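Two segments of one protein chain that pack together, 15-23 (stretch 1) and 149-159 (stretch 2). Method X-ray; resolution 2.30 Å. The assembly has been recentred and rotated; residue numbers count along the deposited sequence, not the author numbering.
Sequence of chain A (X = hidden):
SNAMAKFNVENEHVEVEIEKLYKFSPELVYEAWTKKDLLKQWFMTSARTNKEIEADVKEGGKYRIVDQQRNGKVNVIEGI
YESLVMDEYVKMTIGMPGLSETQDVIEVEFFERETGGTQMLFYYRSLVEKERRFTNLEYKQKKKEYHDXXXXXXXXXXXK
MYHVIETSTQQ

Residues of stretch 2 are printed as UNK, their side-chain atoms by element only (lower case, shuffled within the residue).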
# COMPACT_ATOMS: atom_id res chain seq x y z
N GLU A 15 1.91 -10.03 -8.68
CA GLU A 15 2.05 -8.65 -8.97
C GLU A 15 0.71 -7.99 -9.21
O GLU A 15 -0.11 -8.49 -9.97
CB GLU A 15 2.98 -8.48 -10.18
CG GLU A 15 4.36 -9.00 -9.87
CD GLU A 15 5.29 -9.00 -11.04
OE1 GLU A 15 5.10 -9.80 -11.96
OE2 GLU A 15 6.24 -8.19 -11.04
N VAL A 16 0.52 -6.84 -8.57
CA VAL A 16 -0.68 -6.06 -8.70
C VAL A 16 -0.32 -4.74 -9.38
O VAL A 16 0.62 -4.07 -9.00
CB VAL A 16 -1.41 -5.91 -7.30
CG1 VAL A 16 -2.50 -4.87 -7.33
CG2 VAL A 16 -1.99 -7.30 -6.85
N GLU A 17 -1.08 -4.39 -10.42
CA GLU A 17 -0.84 -3.17 -11.16
C GLU A 17 -2.14 -2.42 -11.17
O GLU A 17 -3.13 -2.92 -11.67
CB GLU A 17 -0.37 -3.47 -12.58
CG GLU A 17 1.05 -4.06 -12.63
CD GLU A 17 1.47 -4.39 -14.03
OE1 GLU A 17 0.89 -5.35 -14.59
OE2 GLU A 17 2.36 -3.71 -14.57
N ILE A 18 -2.12 -1.22 -10.60
CA ILE A 18 -3.32 -0.39 -10.53
C ILE A 18 -3.06 1.02 -11.07
O ILE A 18 -2.08 1.66 -10.70
CB ILE A 18 -3.94 -0.33 -9.09
CG1 ILE A 18 -4.43 -1.73 -8.64
CG2 ILE A 18 -5.08 0.71 -9.04
CD1 ILE A 18 -5.00 -1.82 -7.24
N GLU A 19 -3.92 1.48 -11.98
CA GLU A 19 -3.90 2.87 -12.45
C GLU A 19 -5.13 3.63 -11.94
O GLU A 19 -6.27 3.17 -12.12
CB GLU A 19 -3.86 2.95 -13.98
CG GLU A 19 -3.99 4.37 -14.50
CD GLU A 19 -3.97 4.49 -16.01
OE1 GLU A 19 -4.11 3.47 -16.72
OE2 GLU A 19 -3.79 5.62 -16.50
N LYS A 20 -4.90 4.76 -11.27
CA LYS A 20 -5.98 5.68 -10.90
C LYS A 20 -5.78 7.08 -11.48
O LYS A 20 -4.65 7.59 -11.49
CB LYS A 20 -6.09 5.80 -9.39
CG LYS A 20 -6.48 4.53 -8.67
CD LYS A 20 -7.90 4.17 -9.03
CE LYS A 20 -8.27 2.84 -8.45
NZ LYS A 20 -9.72 2.59 -8.73
N LEU A 21 -6.87 7.69 -11.96
CA LEU A 21 -6.90 9.09 -12.43
C LEU A 21 -7.71 9.97 -11.45
O LEU A 21 -8.88 9.72 -11.21
CB LEU A 21 -7.50 9.19 -13.84
CG LEU A 21 -6.79 8.47 -15.00
CD1 LEU A 21 -7.62 8.56 -16.28
CD2 LEU A 21 -5.41 9.01 -15.27
N TYR A 22 -7.06 10.97 -10.87
CA TYR A 22 -7.70 11.88 -9.93
C TYR A 22 -7.64 13.27 -10.47
O TYR A 22 -6.75 13.58 -11.27
CB TYR A 22 -7.00 11.84 -8.57
CG TYR A 22 -6.99 10.48 -7.95
CD1 TYR A 22 -5.78 9.80 -7.71
CD2 TYR A 22 -8.20 9.85 -7.62
CE1 TYR A 22 -5.79 8.53 -7.14
CE2 TYR A 22 -8.21 8.60 -7.06
CZ TYR A 22 -7.00 7.94 -6.81
OH TYR A 22 -7.06 6.69 -6.24
N LYS A 23 -8.57 14.11 -10.02
CA LYS A 23 -8.56 15.54 -10.27
C LYS A 23 -7.54 16.29 -9.40
O LYS A 23 -7.13 17.40 -9.73
CB LYS A 23 -9.96 16.12 -10.02
CG LYS A 23 -10.39 15.98 -8.55
CD LYS A 23 -11.76 16.52 -8.27
CE LYS A 23 -12.18 16.12 -6.87
NZ LYS A 23 -13.66 16.02 -6.75
N UNK A 149 -7.57 -10.79 -3.84
CA UNK A 149 -7.68 -10.23 -2.50
C UNK A 149 -6.88 -8.93 -2.34
O UNK A 149 -7.35 -7.96 -1.71
c UNK A 149 -7.22 -11.28 -1.43
N UNK A 150 -5.66 -8.93 -2.85
CA UNK A 150 -4.81 -7.72 -2.88
C UNK A 150 -5.32 -6.61 -3.78
O UNK A 150 -5.29 -5.47 -3.39
c UNK A 150 -2.78 -9.05 -2.22
c UNK A 150 -4.02 -9.50 0.52
c UNK A 150 -3.36 -8.08 -3.23
se UNK A 150 -2.66 -8.40 -0.36
N UNK A 151 -5.80 -6.94 -4.98
CA UNK A 151 -6.45 -5.98 -5.84
C UNK A 151 -7.59 -5.31 -5.08
O UNK A 151 -7.68 -4.09 -5.03
c UNK A 151 -5.81 -7.01 -8.02
c UNK A 151 -6.96 -6.65 -7.14
c UNK A 151 -7.92 -5.73 -7.91
N UNK A 152 -8.47 -6.11 -4.47
CA UNK A 152 -9.63 -5.61 -3.75
C UNK A 152 -9.24 -4.79 -2.51
O UNK A 152 -9.76 -3.74 -2.29
c UNK A 152 -13.73 -5.57 -2.15
c UNK A 152 -10.54 -6.79 -3.37
n UNK A 152 -13.25 -6.04 -1.01
c UNK A 152 -11.73 -6.40 -2.55
c UNK A 152 -12.00 -6.56 -1.23
n UNK A 152 -12.83 -5.76 -3.09
N UNK A 153 -8.27 -5.26 -1.73
CA UNK A 153 -7.84 -4.54 -0.55
C UNK A 153 -7.20 -3.20 -0.88
O UNK A 153 -7.43 -2.23 -0.16
N UNK A 154 -6.41 -3.14 -1.96
CA UNK A 154 -5.84 -1.87 -2.40
C UNK A 154 -6.85 -0.88 -3.00
O UNK A 154 -6.75 0.30 -2.74
c UNK A 154 -2.83 -3.71 -2.94
c UNK A 154 -1.65 -4.10 -2.30
c UNK A 154 -1.04 -3.24 -1.37
c UNK A 154 -2.79 -1.62 -1.74
c UNK A 154 -1.61 -2.01 -1.09
c UNK A 154 -3.40 -2.47 -2.67
c UNK A 154 -4.65 -2.06 -3.36
N UNK A 155 -7.78 -1.37 -3.83
CA UNK A 155 -8.91 -0.56 -4.30
C UNK A 155 -9.64 0.10 -3.16
O UNK A 155 -9.96 1.29 -3.25
c UNK A 155 -9.52 -1.93 -6.43
o UNK A 155 -9.50 0.29 -7.32
o UNK A 155 -8.38 -1.23 -8.41
c UNK A 155 -9.94 -1.38 -5.07
c UNK A 155 -9.09 -0.88 -7.45
N UNK A 156 -9.94 -0.67 -2.10
CA UNK A 156 -10.69 -0.14 -0.95
C UNK A 156 -9.88 0.92 -0.24
O UNK A 156 -10.43 1.91 0.23
c UNK A 156 -13.53 -1.32 0.15
c UNK A 156 -11.05 -1.21 0.08
c UNK A 156 -12.26 -2.11 0.01
c UNK A 156 -12.13 -3.17 1.10
N UNK A 157 -8.56 0.70 -0.18
CA UNK A 157 -7.61 1.67 0.38
C UNK A 157 -7.49 2.98 -0.39
O UNK A 157 -7.36 4.04 0.21
se UNK A 157 -3.97 -0.03 1.64
c UNK A 157 -6.22 1.07 0.42
c UNK A 157 -5.81 0.59 1.77
c UNK A 157 -4.41 -1.89 1.58
N UNK A 158 -7.45 2.89 -1.72
CA UNK A 158 -7.25 4.07 -2.54
C UNK A 158 -8.53 4.88 -2.56
O UNK A 158 -8.50 6.09 -2.72
c UNK A 158 -4.17 1.42 -5.20
c UNK A 158 -6.86 3.70 -3.96
c UNK A 158 -4.56 3.15 -3.12
c UNK A 158 -5.58 2.96 -4.05
c UNK A 158 -3.17 1.61 -4.26
c UNK A 158 -3.36 2.46 -3.23
c UNK A 158 -5.37 2.08 -5.10
N UNK A 159 -9.67 4.22 -2.44
CA UNK A 159 -10.86 5.03 -2.47
C UNK A 159 -11.15 5.70 -1.10
O UNK A 159 -11.63 6.82 -1.03
c UNK A 159 -12.69 3.24 -2.80
c UNK A 159 -12.01 4.46 -3.35
o UNK A 159 -12.95 3.14 -1.58
o UNK A 159 -13.09 2.40 -3.64

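Position 149 carries one side-chain carbon and nothing beyond it; its CB is 8.5 Å from the nearest atom of stretch 1, Val16 CG2. A lone CB defines Ala149.

Position 150 has an unbranched chain of two carbons, a selenium and a terminal carbon. Its CA-to-CB bond points toward the strand, and CB lies 3.9 Å from Val16 CG2, but the chain then leads away, so the contact is made near the backbone. The chain identifies selenomethionine, Met150.

At position 151 one carbon carries two more. The CA-to-CB bond points sideways, yet a terminal carbon reaches to 4.0 Å from Val16 CG1. Three carbons forked at CB, with no oxygen, give Val151, and that terminal carbon is CG2. The two CA atoms, Val16 CA and Val151 CA, are 6.4 Å apart.

Position 152 shows one carbon followed by a five-membered ring of three carbons and two nitrogens. It points away and touches nothing on stretch 1. The ring is the imidazole of His152.

Position 153 has no atom beyond its backbone and is Gly153. An ideal CB here would have no stretch 1 atom within 5.5 Å, so the strand does not account for the missing side chain. The helix continues regularly through it, with Gly153 N donating to Ala149 O at 2.9 Å.

Position 154 has one carbon leading to a six-carbon ring with no hydroxyl oxygen. It points toward the strand, and its CB meets Ile18 CD1 at 3.9 Å. This is Phe154.

Position 155 has three carbons in a row, the third bearing two oxygens. Although CA-to-CB points sideways, chi1 and chi2 are both m and the end comes nearer the strand. One carboxylate oxygen accepts a hydrogen bond from Lys20 NZ at 2.7 Å, within a salt bridge, while the other lies 3.6 Å from Ile18 CD1. A carboxylate one methylene longer than aspartate means Glu155; these oxygens are OE1 and OE2 respectively.

Position 156 has four carbons forked at the second, out of reach of stretch 1: the pattern of Leu156.

Position 157 repeats the unbranched two-carbon, selenium, one-carbon chain. Its nearest approach, CB to Ile18 CD1, is 8.3 Å, too far for contact. It is selenomethionine Met157.

Position 158 again has one carbon and a ring of six carbons. One ring carbon lies 3.9 Å from Ile18 CD1 and another 4.5 Å from Lys20 CG, both oblique to the ring, while CB is 3.8 Å from Tyr22 OH. This is Phe158, the ring carbons being CE2 and CD2.

Position 159 has two carbons, the second carrying two oxygens. Its CB is 6.1 Å from Lys20 NZ, too far for contact. It is Asp159.

The contact follows from two periodicities. Strand alternation turns Val16, Ile18, Lys20 and Tyr22 toward the helix, while Met150, Phe154 and Phe158, spaced four apart, point toward the strand. The axes cross at -36° and approach to 8.9 Å, burying 383 Å² in total. Ile18 CD1 touches three helix side chains, and the salt bridge from Lys20 to Glu155 adds a charged link to this mainly apolar packing.

Stretch 2, residues 149-159: AMVHGFELMFD
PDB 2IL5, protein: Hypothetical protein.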